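Local coordinates for NolR (Sinorhizobium fredii, PDB 4OMZ), which is an ArsR-family helix-turn-helix transcription factor that binds DNA and regulates the expression of rhizobial nodulation and symbiosis genes, at residues Gly46-Ala49 with Asn50-Leu54. Sequence-based numbering, arbitrary orientation.
Sequences GALA and NKVGL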
# COMPACT_ATOMS: atom_id res chain seq x y z
N GLY A 46 -24.52 -5.19 4.78
CA GLY A 46 -25.05 -4.16 5.66
C GLY A 46 -24.24 -3.93 6.93
O GLY A 46 -23.80 -2.80 7.22
N ALA A 47 -24.02 -5.02 7.66
CA ALA A 47 -23.24 -5.00 8.89
C ALA A 47 -21.84 -4.47 8.62
O ALA A 47 -21.24 -3.77 9.44
CB ALA A 47 -23.18 -6.39 9.50
N LEU A 48 -21.30 -4.82 7.46
CA LEU A 48 -19.97 -4.36 7.08
C LEU A 48 -19.95 -2.86 6.84
O LEU A 48 -19.09 -2.16 7.37
CB LEU A 48 -19.46 -5.10 5.85
CG LEU A 48 -18.04 -4.67 5.49
CD1 LEU A 48 -17.11 -4.98 6.64
CD2 LEU A 48 -17.58 -5.36 4.22
N ALA A 49 -20.93 -2.37 6.09
CA ALA A 49 -21.06 -0.94 5.79
C ALA A 49 -21.14 -0.17 7.10
O ALA A 49 -20.69 0.98 7.21
CB ALA A 49 -22.29 -0.67 4.94
N ASN A 50 -21.71 -0.85 8.08
CA ASN A 50 -21.90 -0.38 9.44
C ASN A 50 -20.68 -0.25 10.33
O ASN A 50 -20.45 0.79 10.95
CB ASN A 50 -22.78 -1.40 10.10
CG ASN A 50 -24.17 -1.14 9.89
OD1 ASN A 50 -24.53 -0.15 9.24
ND2 ASN A 50 -25.02 -2.08 10.31
N LYS A 51 -19.88 -1.31 10.34
CA LYS A 51 -18.70 -1.36 11.19
C LYS A 51 -17.68 -0.34 10.70
O LYS A 51 -16.99 0.30 11.50
CB LYS A 51 -18.13 -2.78 11.23
CG LYS A 51 -16.90 -2.90 12.08
CD LYS A 51 -17.07 -3.99 13.12
CE LYS A 51 -15.83 -4.07 13.98
NZ LYS A 51 -15.61 -5.40 14.58
N VAL A 52 -17.60 -0.18 9.39
CA VAL A 52 -16.62 0.73 8.80
C VAL A 52 -17.20 2.13 8.72
O VAL A 52 -16.50 3.09 8.38
CB VAL A 52 -16.19 0.26 7.41
CG1 VAL A 52 -15.52 -1.11 7.50
CG2 VAL A 52 -17.39 0.22 6.48
N GLY A 53 -18.50 2.24 9.01
CA GLY A 53 -19.20 3.51 9.04
C GLY A 53 -19.27 4.23 7.71
O GLY A 53 -18.83 5.38 7.60
N LEU A 54 -19.79 3.57 6.69
CA LEU A 54 -19.97 4.22 5.39
C LEU A 54 -21.25 3.71 4.73
O LEU A 54 -21.82 2.71 5.18
CB LEU A 54 -18.73 4.04 4.52
CG LEU A 54 -18.28 2.66 4.06
CD1 LEU A 54 -18.84 2.37 2.73
CD2 LEU A 54 -16.79 2.61 3.96
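Ala-49 O accepts the shortest hydrogen bond of this turn, from Leu-54 N at 2.8 Å and almost straight, with an N-H...O angle of 172°. Three regular helical bonds precede it, running from Asn-50 N to Gly-46 O, Lys-51 N to Ala-47 O and Val-52 N to Leu-48 O. The chain then reverses at Gly-53, whose positive phi (63°) suits glycine, and a weak bond of 3.1 Å joins Gly-53 N to Asn-50 O. Together with the Leu-54 bond this makes a Schellman motif, with Gly-53 as its C-prime residue. The reversal brings Leu-54 O to 3.4 Å from Ala-49 CB, the methyl lying against the backbone of the returning chain.

On the buried side of the helix, Leu-48 and Val-52 sit one turn apart. With chi1 at -178°, CG of Leu-48 swings away from the backbone N, and its CD1 comes to 4.3 Å from Val-52 CG1; the other methyl of the valine, CG2, lies close to the carbonyl oxygens of Leu-48 and Ala-49. Both side chains pack on Ile-34 of helix 29-40, while Leu-48, Ala-49 and Leu-54 meet Leu-59 of helix 56-68. Asn-50, on an exposed face, folds its amide back beside Gly-46 O, where neither OD1 nor ND2 makes a hydrogen bond to that oxygen. Lys-51 leads away from the turn to a salt bridge with Glu-41.

Helix 45-51, this glycine turn and helix 56-68 form the helix-turn-helix of the winged-helix ArsR fold, in which the second of the two helices is probably the DNA-recognition helix.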